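Long-range contacts in type III Pentaketide Synthase (Neurospora crassa, PDB 3EUO), which probably catalyses acyl transfer as a type III polyketide synthase of the chalcone synthase family, building chains to the pentaketide stage: residues A[261-266]-A[306-311]; A[293-298]-A[315-320]; A[359-364]-A[371-376]; A[232-237]-A[367-372]. All coordinates share one frame; numbering follows the deposited sequence.

Contact 1 of 4, residues A[261-266]-A[306-311]; sequences LAKASL and AESAMG
Two helices of the thiolase-like fold, both lying on the sheet face that carries Cys363 and Met373, meet here: helix 258-277 packs against helix 300-310, and the segments 261-266 and 306-310 cross at -37°, their axes 9.1 Å apart at the closest. Leu266 points toward helix 300-310. Its CD1 lies 3.6 Å from Ala306 CA and also reaches Ala309 CB at 4.0 Å, with CG anti to the carbonyl carbon. Met310, bent at chi2 and chi3, curls back so that its SD touches Leu266 CB at 3.9 Å. At the more exposed margin the extended Lys263 side chain, CG anti to the backbone N (chi1 -175°), slides over the Ala309 methyl, CG to CB 3.8 Å, and its NZ donates to Ser308 OG at 3.1 Å. An alanine in place of Lys263 would lose this bond and would probably leave the Ala309 methyl less covered. Further out, Leu266 also packs on Cys363 and Phe365 of strand 359-366, while Met310 rests against Gln267 and Tyr270. Behind the interface Ser265 OG donates to Ala262 O at 2.7 Å, in the carbonyl plane on a lone pair, and the same oxygen accepts Ser265 N.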
loop_
_atom_site.group_PDB
_atom_site.type_symbol
_atom_site.label_atom_id
_atom_site.label_comp_id
_atom_site.label_asym_id
_atom_site.label_seq_id
_atom_site.Cartn_x
_atom_site.Cartn_y
_atom_site.Cartn_z
ATOM N N LEU A 261 22.102 5.304 -13.471
ATOM C CA LEU A 261 21.548 6.049 -12.334
ATOM C C LEU A 261 21.696 5.272 -11.025
ATOM O O LEU A 261 22.070 5.842 -9.996
ATOM C CB LEU A 261 20.078 6.412 -12.583
ATOM C CG LEU A 261 19.757 7.346 -13.762
ATOM C CD1 LEU A 261 18.261 7.337 -14.065
ATOM C CD2 LEU A 261 20.251 8.770 -13.516
ATOM N N ALA A 262 21.420 3.971 -11.086
ATOM C CA ALA A 262 21.561 3.086 -9.932
ATOM C C ALA A 262 23.005 3.041 -9.461
ATOM O O ALA A 262 23.285 3.277 -8.281
ATOM C CB ALA A 262 21.064 1.696 -10.267
ATOM N N LYS A 263 23.926 2.777 -10.389
ATOM C CA LYS A 263 25.349 2.703 -10.056
ATOM C C LYS A 263 25.808 3.980 -9.355
ATOM O O LYS A 263 26.523 3.916 -8.356
ATOM C CB LYS A 263 26.195 2.438 -11.305
ATOM C CG LYS A 263 27.681 2.240 -11.012
ATOM C CD LYS A 263 28.480 2.026 -12.279
ATOM C CE LYS A 263 29.975 1.967 -11.975
ATOM N NZ LYS A 263 30.770 1.646 -13.190
ATOM N N ALA A 264 25.371 5.127 -9.877
ATOM C CA ALA A 264 25.737 6.443 -9.343
ATOM C C ALA A 264 25.213 6.713 -7.931
ATOM O O ALA A 264 25.790 7.519 -7.195
ATOM C CB ALA A 264 25.277 7.549 -10.299
ATOM N N SER A 265 24.125 6.050 -7.555
ATOM C CA SER A 265 23.499 6.292 -6.255
ATOM C C SER A 265 24.152 5.540 -5.093
ATOM O O SER A 265 23.943 5.904 -3.933
ATOM C CB SER A 265 22.004 5.959 -6.303
ATOM O OG SER A 265 21.798 4.560 -6.388
ATOM N N LEU A 266 24.942 4.511 -5.405
ATOM C CA LEU A 266 25.492 3.606 -4.382
ATOM C C LEU A 266 26.431 4.289 -3.384
ATOM O O LEU A 266 26.206 4.233 -2.177
ATOM C CB LEU A 266 26.196 2.403 -5.030
ATOM C CG LEU A 266 25.369 1.355 -5.797
ATOM C CD1 LEU A 266 26.274 0.490 -6.636
ATOM C CD2 LEU A 266 24.522 0.481 -4.861
ATOM N N ALA A 306 27.765 -2.538 -9.069
ATOM C CA ALA A 306 28.073 -2.419 -7.639
ATOM C C ALA A 306 29.523 -2.799 -7.352
ATOM O O ALA A 306 30.210 -2.114 -6.591
ATOM C CB ALA A 306 27.121 -3.259 -6.809
ATOM N N GLU A 307 29.980 -3.881 -7.979
ATOM C CA GLU A 307 31.382 -4.312 -7.894
ATOM C C GLU A 307 32.336 -3.198 -8.323
ATOM O O GLU A 307 33.366 -2.979 -7.682
ATOM C CB GLU A 307 31.623 -5.542 -8.771
ATOM C CG GLU A 307 30.947 -6.804 -8.278
ATOM C CD GLU A 307 30.872 -7.889 -9.338
ATOM O OE1 GLU A 307 31.536 -7.770 -10.391
ATOM O OE2 GLU A 307 30.142 -8.869 -9.111
ATOM N N SER A 308 31.980 -2.503 -9.404
ATOM C CA SER A 308 32.790 -1.412 -9.945
ATOM C C SER A 308 32.742 -0.180 -9.046
ATOM O O SER A 308 33.787 0.342 -8.651
ATOM C CB SER A 308 32.327 -1.058 -11.362
ATOM O OG SER A 308 33.030 0.063 -11.865
ATOM N N ALA A 309 31.530 0.273 -8.732
ATOM C CA ALA A 309 31.318 1.494 -7.952
ATOM C C ALA A 309 31.921 1.430 -6.552
ATOM O O ALA A 309 32.496 2.414 -6.081
ATOM C CB ALA A 309 29.832 1.816 -7.867
ATOM N N MET A 310 31.785 0.280 -5.893
ATOM C CA MET A 310 32.186 0.151 -4.489
ATOM C C MET A 310 33.484 -0.648 -4.300
ATOM O O MET A 310 33.907 -0.884 -3.168
ATOM C CB MET A 310 31.059 -0.471 -3.643
ATOM C CG MET A 310 29.699 0.269 -3.643
ATOM S SD MET A 310 29.739 2.060 -3.345
ATOM C CE MET A 310 30.346 2.178 -1.670
ATOM N N GLY A 311 34.107 -1.064 -5.400
ATOM C CA GLY A 311 35.334 -1.864 -5.339
ATOM C C GLY A 311 35.159 -3.217 -4.667
ATOM O O GLY A 311 35.899 -3.552 -3.730
#

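Contact 2 of 4, residues A[293-298]-A[315-320]; sequences WAMHPG and EHMRAS
The guanidinium of Arg318 takes Glu315 O at its edge, only 5° out of its plane, NH1 donating to that oxygen at 2.8 Å; NH1 also forms a salt bridge with Asp292, one residue before the strand segment. The His316 imidazole is fixed at two corners, ND1 by Thr313 OG1 and NE2 by Ala289 O. The indole of Trp293 leads away from 315-320 toward Leu312 and Val361, and its NE1 is hydrogen-bonded to Pro288 O. What Trp293 gives to the contact is therefore its backbone and CB: its N donates to His316 O at 2.9 Å (159° at the hydrogen), approaching from above the carbonyl plane, and CB packs on Met317 CG at 3.5 Å. The contact joins strand 292-295, the outermost strand on this side of the chain's central sheet and parallel to 359-366, to the start of helix 318-327, with Met317 at the N-cap position. Water 1 bridges the strand and the first turn of the helix, donating to Trp293 O at 2.8 Å and accepting from Ser320 N at 3.1 Å. Ser320, its OG anti to the carbonyl carbon, reaches back to the strand and donates to Met295 O at 2.6 Å, on an in-plane lone pair (C=O...OG 122°). This buried hydroxyl sits beside Met295 CB, and the Met317 chain, bent at chi3, brings SD to 3.7 Å from Met295 CB. Beyond the strand, Pro297, the centre of an inverse gamma turn, lays its ring CG 3.8 Å from Ser320 O.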
loop_
_atom_site.group_PDB
_atom_site.type_symbol
_atom_site.label_atom_id
_atom_site.label_comp_id
_atom_site.label_asym_id
_atom_site.label_seq_id
_atom_site.Cartn_x
_atom_site.Cartn_y
_atom_site.Cartn_z
ATOM N N TRP A 293 27.510 -7.989 1.134
ATOM C CA TRP A 293 26.561 -7.148 0.431
ATOM C C TRP A 293 25.377 -7.965 -0.081
ATOM O O TRP A 293 25.519 -8.810 -0.974
ATOM C CB TRP A 293 27.259 -6.425 -0.719
ATOM C CG TRP A 293 28.036 -5.212 -0.301
ATOM C CD1 TRP A 293 29.249 -5.185 0.326
ATOM C CD2 TRP A 293 27.659 -3.851 -0.511
ATOM N NE1 TRP A 293 29.645 -3.882 0.532
ATOM C CE2 TRP A 293 28.683 -3.043 0.034
ATOM C CE3 TRP A 293 26.546 -3.232 -1.096
ATOM C CZ2 TRP A 293 28.633 -1.646 0.002
ATOM C CZ3 TRP A 293 26.493 -1.846 -1.124
ATOM C CH2 TRP A 293 27.534 -1.068 -0.583
ATOM N N ALA A 294 24.215 -7.729 0.518
ATOM C CA ALA A 294 22.983 -8.357 0.076
ATOM C C ALA A 294 22.324 -7.391 -0.912
ATOM O O ALA A 294 21.507 -6.551 -0.523
ATOM C CB ALA A 294 22.067 -8.623 1.272
ATOM N N MET A 295 22.708 -7.495 -2.183
ATOM C CA MET A 295 22.153 -6.632 -3.224
ATOM C C MET A 295 20.943 -7.282 -3.875
ATOM O O MET A 295 20.952 -8.485 -4.131
ATOM C CB MET A 295 23.207 -6.363 -4.304
ATOM C CG MET A 295 22.745 -5.437 -5.430
ATOM S SD MET A 295 22.693 -3.694 -4.949
ATOM C CE MET A 295 24.274 -3.596 -4.101
ATOM N N HIS A 296 19.908 -6.492 -4.153
ATOM C CA HIS A 296 18.825 -6.980 -4.994
ATOM C C HIS A 296 19.346 -7.036 -6.427
ATOM O O HIS A 296 19.760 -6.008 -6.977
ATOM C CB HIS A 296 17.585 -6.086 -4.934
ATOM C CG HIS A 296 16.513 -6.513 -5.886
ATOM N ND1 HIS A 296 16.134 -5.761 -6.979
ATOM C CD2 HIS A 296 15.777 -7.647 -5.938
ATOM C CE1 HIS A 296 15.194 -6.405 -7.648
ATOM N NE2 HIS A 296 14.955 -7.549 -7.033
ATOM N N PRO A 297 19.337 -8.235 -7.033
ATOM C CA PRO A 297 19.906 -8.382 -8.367
ATOM C C PRO A 297 18.888 -8.017 -9.448
ATOM O O PRO A 297 18.331 -8.904 -10.110
ATOM C CB PRO A 297 20.279 -9.860 -8.414
ATOM C CG PRO A 297 19.239 -10.537 -7.544
ATOM C CD PRO A 297 18.809 -9.512 -6.508
ATOM N N GLY A 298 18.644 -6.716 -9.602
ATOM C CA GLY A 298 17.659 -6.204 -10.557
ATOM C C GLY A 298 17.990 -6.575 -11.992
ATOM O O GLY A 298 17.090 -6.786 -12.807
ATOM N N GLU A 315 32.073 -12.302 -4.965
ATOM C CA GLU A 315 31.902 -13.066 -3.743
ATOM C C GLU A 315 31.345 -12.221 -2.599
ATOM O O GLU A 315 30.712 -12.756 -1.688
ATOM C CB GLU A 315 33.220 -13.730 -3.336
ATOM C CG GLU A 315 33.571 -14.952 -4.192
ATOM C CD GLU A 315 34.161 -14.592 -5.550
ATOM O OE1 GLU A 315 34.636 -13.448 -5.723
ATOM O OE2 GLU A 315 34.148 -15.462 -6.451
ATOM N N HIS A 316 31.573 -10.911 -2.662
ATOM C CA HIS A 316 30.988 -9.976 -1.705
ATOM C C HIS A 316 29.467 -10.008 -1.773
ATOM O O HIS A 316 28.801 -9.807 -0.766
ATOM C CB HIS A 316 31.478 -8.553 -1.947
ATOM C CG HIS A 316 32.827 -8.274 -1.365
ATOM N ND1 HIS A 316 33.996 -8.694 -1.963
ATOM C CD2 HIS A 316 33.191 -7.611 -0.243
ATOM C CE1 HIS A 316 35.025 -8.307 -1.228
ATOM N NE2 HIS A 316 34.564 -7.650 -0.177
ATOM N N MET A 317 28.936 -10.252 -2.970
ATOM C CA MET A 317 27.496 -10.382 -3.179
ATOM C C MET A 317 27.111 -11.800 -3.625
ATOM O O MET A 317 26.217 -11.961 -4.453
ATOM C CB MET A 317 27.019 -9.378 -4.231
ATOM C CG MET A 317 27.133 -7.919 -3.838
ATOM S SD MET A 317 26.791 -6.809 -5.234
ATOM C CE MET A 317 27.601 -7.650 -6.518
ATOM N N ARG A 318 27.766 -12.813 -3.054
ATOM C CA ARG A 318 27.595 -14.220 -3.470
ATOM C C ARG A 318 26.146 -14.742 -3.437
ATOM O O ARG A 318 25.729 -15.499 -4.321
ATOM C CB ARG A 318 28.506 -15.136 -2.640
ATOM C CG ARG A 318 28.241 -15.097 -1.141
ATOM C CD ARG A 318 29.419 -15.666 -0.375
ATOM N NE ARG A 318 29.297 -15.463 1.067
ATOM C CZ ARG A 318 29.580 -14.323 1.696
ATOM N NH1 ARG A 318 29.984 -13.253 1.018
ATOM N NH2 ARG A 318 29.451 -14.251 3.013
ATOM N N ALA A 319 25.391 -14.349 -2.415
ATOM C CA ALA A 319 23.983 -14.745 -2.301
ATOM C C ALA A 319 23.095 -14.062 -3.355
ATOM O O ALA A 319 22.090 -14.629 -3.792
ATOM C CB ALA A 319 23.471 -14.477 -0.892
ATOM N N SER A 320 23.479 -12.853 -3.759
ATOM C CA SER A 320 22.781 -12.112 -4.814
ATOM C C SER A 320 22.975 -12.813 -6.149
ATOM O O SER A 320 22.020 -13.021 -6.885
ATOM C CB SER A 320 23.297 -10.680 -4.894
ATOM O OG SER A 320 23.034 -9.978 -3.692
HETATM O O HOH W 1 24.827 -11.494 -1.344
#

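Contact 3 of 4, residues A[359-364]-A[371-376]; sequences YVVGCA and VEMCML
Six backbone hydrogen bonds join 359-364 to 371-376 in reciprocal pairs. Val360 N gives to Leu376 O and Leu376 N to Val360 O, each at 2.8 Å; the second is nearly straight, 175° at the hydrogen. Gly362 N donates to Cys374 O in the carbonyl plane, but the return bond from Cys374 N reaches Gly362 O at 2.9 Å from 32° above that plane, and Met373 CA also makes a CA-H...O contact with Gly362 O at 3.0 Å. Ala364 and Glu372 form the third pair. In between, Val361 and Cys363 turn their backbone polar groups the other way and are hydrogen-bonded to Asp292, Ala294 and His296, along and just past strand 292-295, so both edges of 359-364 are used. The Glu372 carboxylate leaves the contact for a salt bridge with Arg151. Cys374 SG, in the crowded position between N and the carbonyl carbon (chi1 66°), lies 3.8 Å from Gly362 CA, a place that any CB on Gly362 would invade. On the opposite sheet face Met373 CE meets Cys363 SG at 3.8 Å, and Val361 CG2 touches Met375 CE at 4.0 Å. The whole is an antiparallel beta hairpin, the last in the chain, built into the central sheet of the thiolase-like fold.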
loop_
_atom_site.group_PDB
_atom_site.type_symbol
_atom_site.label_atom_id
_atom_site.label_comp_id
_atom_site.label_asym_id
_atom_site.label_seq_id
_atom_site.Cartn_x
_atom_site.Cartn_y
_atom_site.Cartn_z
ATOM N N TYR A 359 28.800 -7.846 9.475
ATOM C CA TYR A 359 27.941 -6.735 9.081
ATOM C C TYR A 359 27.607 -6.818 7.605
ATOM O O TYR A 359 28.479 -7.068 6.767
ATOM C CB TYR A 359 28.582 -5.389 9.432
ATOM C CG TYR A 359 28.757 -5.185 10.919
ATOM C CD1 TYR A 359 27.768 -4.556 11.681
ATOM C CD2 TYR A 359 29.909 -5.632 11.570
ATOM C CE1 TYR A 359 27.921 -4.385 13.054
ATOM C CE2 TYR A 359 30.065 -5.469 12.939
ATOM C CZ TYR A 359 29.077 -4.835 13.669
ATOM O OH TYR A 359 29.237 -4.671 15.022
ATOM N N VAL A 360 26.331 -6.597 7.300
ATOM C CA VAL A 360 25.789 -6.830 5.970
ATOM C C VAL A 360 25.060 -5.580 5.504
ATOM O O VAL A 360 24.216 -5.034 6.220
ATOM C CB VAL A 360 24.809 -8.043 5.966
ATOM C CG1 VAL A 360 24.343 -8.374 4.558
ATOM C CG2 VAL A 360 25.459 -9.264 6.610
ATOM N N VAL A 361 25.402 -5.117 4.308
ATOM C CA VAL A 361 24.705 -3.991 3.719
ATOM C C VAL A 361 23.631 -4.543 2.787
ATOM O O VAL A 361 23.942 -5.333 1.892
ATOM C CB VAL A 361 25.677 -3.063 2.953
ATOM C CG1 VAL A 361 24.925 -1.929 2.288
ATOM C CG2 VAL A 361 26.738 -2.506 3.900
ATOM N N GLY A 362 22.379 -4.138 3.007
ATOM C CA GLY A 362 21.282 -4.514 2.122
ATOM C C GLY A 362 21.014 -3.354 1.181
ATOM O O GLY A 362 21.076 -2.203 1.597
ATOM N N CYS A 363 20.742 -3.654 -0.086
ATOM C CA CYS A 363 20.489 -2.607 -1.073
ATOM C C CYS A 363 19.505 -3.076 -2.144
ATOM O O CYS A 363 19.574 -4.218 -2.608
ATOM C CB CYS A 363 21.805 -2.150 -1.706
ATOM S SG CYS A 363 21.648 -0.741 -2.825
ATOM N N ALA A 364 18.587 -2.185 -2.522
ATOM C CA ALA A 364 17.584 -2.462 -3.546
ATOM C C ALA A 364 17.151 -1.154 -4.204
ATOM O O ALA A 364 17.132 -0.107 -3.556
ATOM C CB ALA A 364 16.370 -3.170 -2.938
ATOM N N VAL A 371 15.765 4.316 -3.859
ATOM C CA VAL A 371 16.909 3.552 -3.380
ATOM C C VAL A 371 16.696 3.218 -1.907
ATOM O O VAL A 371 16.341 4.096 -1.114
ATOM C CB VAL A 371 18.223 4.356 -3.517
ATOM C CG1 VAL A 371 19.412 3.514 -3.056
ATOM C CG2 VAL A 371 18.422 4.847 -4.950
ATOM N N GLU A 372 16.920 1.956 -1.548
ATOM C CA GLU A 372 16.808 1.493 -0.173
ATOM C C GLU A 372 18.116 0.823 0.232
ATOM O O GLU A 372 18.642 -0.002 -0.511
ATOM C CB GLU A 372 15.671 0.472 -0.031
ATOM C CG GLU A 372 14.273 1.000 -0.359
ATOM C CD GLU A 372 13.647 1.865 0.743
ATOM O OE1 GLU A 372 14.120 1.857 1.900
ATOM O OE2 GLU A 372 12.653 2.549 0.447
ATOM N N MET A 373 18.643 1.200 1.392
ATOM C CA MET A 373 19.773 0.483 1.989
ATOM C C MET A 373 19.487 0.206 3.453
ATOM O O MET A 373 18.797 0.980 4.114
ATOM C CB MET A 373 21.086 1.272 1.880
ATOM C CG MET A 373 21.827 1.133 0.577
ATOM S SD MET A 373 23.575 1.674 0.648
ATOM C CE MET A 373 23.868 1.821 -1.103
ATOM N N CYS A 374 20.032 -0.896 3.957
ATOM C CA CYS A 374 19.982 -1.186 5.382
ATOM C C CYS A 374 21.316 -1.754 5.848
ATOM O O CYS A 374 22.078 -2.323 5.054
ATOM C CB CYS A 374 18.834 -2.147 5.705
ATOM S SG CYS A 374 19.010 -3.805 5.024
ATOM N N MET A 375 21.603 -1.569 7.133
ATOM C CA MET A 375 22.762 -2.197 7.746
ATOM C C MET A 375 22.293 -3.252 8.738
ATOM O O MET A 375 21.546 -2.943 9.670
ATOM C CB MET A 375 23.635 -1.161 8.461
ATOM C CG MET A 375 24.914 -1.753 9.073
ATOM S SD MET A 375 26.155 -2.322 7.884
ATOM C CE MET A 375 26.877 -0.741 7.452
ATOM N N LEU A 376 22.743 -4.486 8.528
ATOM C CA LEU A 376 22.439 -5.596 9.419
ATOM C C LEU A 376 23.702 -6.068 10.115
ATOM O O LEU A 376 24.793 -6.026 9.537
ATOM C CB LEU A 376 21.824 -6.768 8.649
ATOM C CG LEU A 376 20.579 -6.473 7.810
ATOM C CD1 LEU A 376 20.269 -7.635 6.879
ATOM C CD2 LEU A 376 19.390 -6.171 8.707
#

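Contact 4 of 4, residues A[232-237]-A[367-372]; sequences RVIPDS and PGINVE
Water 2 is gripped by three hydrogen bonds: it donates to Ile234 O at 2.8 Å and to Gly368 O at 2.6 Å, and accepts from Ser237 N at 3.0 Å. Beside it Ser237 OG both accepts and donates: it accepts from Ile369 N at 2.8 Å in an almost straight bond (175°) and donates to Ile234 O at 2.7 Å, arriving 46° above the carbonyl plane; OG stands in the crowded position between N and the carbonyl carbon. Ile234 O is thus held by both hydroxyl and water. An alanine in place of Ser237 would remove the acceptor of Ile369 N and would probably loosen the chain next to the cis peptide that precedes Ile369. This cis peptide directly follows the Ala-Phe-Gly-Pro-Gly run 364-368, which probably corresponds to the GFGPG signature loop of chalcone synthases, with Ala364 in place of its first glycine; the chain then enters strand 370-378, antiparallel to strand 224-233. Nearly along the C=O axis in each case, Val371 N donates to Arg232 O at 2.8 Å and Ile234 N to Ile369 O at 2.9 Å. Ile234 lies side by side with Ile369 and crosses Val371 obliquely, its CD1 3.8 Å from Val371 CG2. On the other sheet face Val233 and Asn370 run alongside each other, CG2 against OD1. The Arg232 guanidinium leaves this pairing for salt bridges with Asp272 and with Asp131 of the second subunit, and Asp236 pairs with Lys125 of the second subunit, placing the turn at the dimer interface.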
loop_
_atom_site.group_PDB
_atom_site.type_symbol
_atom_site.label_atom_id
_atom_site.label_comp_id
_atom_site.label_asym_id
_atom_site.label_seq_id
_atom_site.Cartn_x
_atom_site.Cartn_y
_atom_site.Cartn_z
ATOM N N ARG A 232 16.295 7.024 -0.335
ATOM C CA ARG A 232 16.430 8.234 -1.155
ATOM C C ARG A 232 15.632 8.050 -2.428
ATOM O O ARG A 232 15.476 6.925 -2.896
ATOM C CB ARG A 232 17.892 8.459 -1.564
ATOM C CG ARG A 232 18.845 8.885 -0.464
ATOM C CD ARG A 232 19.232 10.366 -0.590
ATOM N NE ARG A 232 20.037 10.819 0.552
ATOM C CZ ARG A 232 20.163 12.091 0.947
ATOM N NH1 ARG A 232 19.527 13.071 0.312
ATOM N NH2 ARG A 232 20.915 12.385 2.002
ATOM N N VAL A 233 15.167 9.156 -2.999
ATOM C CA VAL A 233 14.606 9.157 -4.346
ATOM C C VAL A 233 15.585 9.880 -5.275
ATOM O O VAL A 233 16.022 10.993 -4.973
ATOM C CB VAL A 233 13.222 9.838 -4.391
ATOM C CG1 VAL A 233 12.724 9.958 -5.811
ATOM C CG2 VAL A 233 12.230 9.053 -3.547
ATOM N N ILE A 234 15.956 9.228 -6.375
ATOM C CA ILE A 234 16.835 9.839 -7.379
ATOM C C ILE A 234 16.000 10.842 -8.180
ATOM O O ILE A 234 14.958 10.478 -8.724
ATOM C CB ILE A 234 17.478 8.774 -8.326
ATOM C CG1 ILE A 234 18.306 7.757 -7.516
ATOM C CG2 ILE A 234 18.324 9.455 -9.410
ATOM C CD1 ILE A 234 18.924 6.600 -8.332
ATOM N N PRO A 235 16.445 12.113 -8.248
ATOM C CA PRO A 235 15.594 13.133 -8.869
ATOM C C PRO A 235 15.363 12.877 -10.353
ATOM O O PRO A 235 16.248 12.342 -11.037
ATOM C CB PRO A 235 16.399 14.429 -8.691
ATOM C CG PRO A 235 17.413 14.124 -7.649
ATOM C CD PRO A 235 17.726 12.678 -7.792
ATOM N N ASP A 236 14.172 13.261 -10.816
ATOM C CA ASP A 236 13.784 13.264 -12.232
ATOM C C ASP A 236 14.066 11.950 -12.968
ATOM O O ASP A 236 14.641 11.931 -14.070
ATOM C CB ASP A 236 14.397 14.478 -12.945
ATOM C CG ASP A 236 14.056 15.792 -12.243
ATOM O OD1 ASP A 236 12.868 16.016 -11.907
ATOM O OD2 ASP A 236 14.984 16.593 -12.009
ATOM N N SER A 237 13.640 10.854 -12.343
ATOM C CA SER A 237 13.867 9.511 -12.866
ATOM C C SER A 237 12.601 8.637 -12.876
ATOM O O SER A 237 12.687 7.421 -13.072
ATOM C CB SER A 237 15.009 8.819 -12.108
ATOM O OG SER A 237 14.689 8.646 -10.734
ATOM N N PRO A 367 11.022 1.465 -8.906
ATOM C CA PRO A 367 10.337 2.654 -9.422
ATOM C C PRO A 367 10.397 3.852 -8.470
ATOM O O PRO A 367 10.155 3.711 -7.262
ATOM C CB PRO A 367 8.898 2.165 -9.607
ATOM C CG PRO A 367 9.050 0.728 -9.969
ATOM C CD PRO A 367 10.249 0.234 -9.172
ATOM N N GLY A 368 10.735 5.013 -9.026
ATOM C CA GLY A 368 10.903 6.243 -8.254
ATOM C C GLY A 368 11.780 7.258 -8.974
ATOM O O GLY A 368 11.306 8.348 -9.320
ATOM N N ILE A 369 13.061 6.945 -9.187
ATOM C CA ILE A 369 13.713 5.713 -8.714
ATOM C C ILE A 369 13.977 5.788 -7.214
ATOM O O ILE A 369 14.620 6.728 -6.741
ATOM C CB ILE A 369 15.062 5.446 -9.451
ATOM C CG1 ILE A 369 14.832 5.183 -10.943
ATOM C CG2 ILE A 369 15.815 4.257 -8.799
ATOM C CD1 ILE A 369 16.132 5.064 -11.776
ATOM N N ASN A 370 13.472 4.795 -6.481
ATOM C CA ASN A 370 13.693 4.699 -5.042
ATOM C C ASN A 370 14.904 3.834 -4.752
ATOM O O ASN A 370 15.035 2.751 -5.319
ATOM C CB ASN A 370 12.483 4.060 -4.353
ATOM C CG ASN A 370 11.282 4.983 -4.285
ATOM O OD1 ASN A 370 11.264 6.065 -4.882
ATOM N ND2 ASN A 370 10.265 4.556 -3.548
ATOM N N VAL A 371 15.765 4.316 -3.859
ATOM C CA VAL A 371 16.909 3.552 -3.380
ATOM C C VAL A 371 16.696 3.218 -1.907
ATOM O O VAL A 371 16.341 4.096 -1.114
ATOM C CB VAL A 371 18.223 4.356 -3.517
ATOM C CG1 VAL A 371 19.412 3.514 -3.056
ATOM C CG2 VAL A 371 18.422 4.847 -4.950
ATOM N N GLU A 372 16.920 1.956 -1.548
ATOM C CA GLU A 372 16.808 1.493 -0.173
ATOM C C GLU A 372 18.116 0.823 0.232
ATOM O O GLU A 372 18.642 -0.002 -0.511
ATOM C CB GLU A 372 15.671 0.472 -0.031
ATOM C CG GLU A 372 14.273 1.000 -0.359
ATOM C CD GLU A 372 13.647 1.865 0.743
ATOM O OE1 GLU A 372 14.120 1.857 1.900
ATOM O OE2 GLU A 372 12.653 2.549 0.447
HETATM O O HOH W 2 12.353 10.736 -9.658
HETATM O O HOH W 3 11.233 5.411 -11.668
#

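From the N terminus, the first segment met is 232-237, which waits some 130 residues for its partner 367-372; contact 4 thus closes a long loop with contacts 1 and 2 nested inside it. Those two cross: 261-266, then 293-298, then 306-311, then 315-320, interlocking helix 258-277, strand 292-295, helix 300-310 and helix 318-327, with Ala306 packing on Met295 and Met317. Contact 3 follows both in series as a short hairpin, sharing Val371 and Glu372 with contact 4. In the sheet, contact 4 pairs strand 224-233 with 370-378 and contact 3 pairs 370-378 with 359-366; strand 292-295 follows, hydrogen-bonded to 359-366. Leu266 and Ser265 of contact 1 press helix 258-277 onto this sheet.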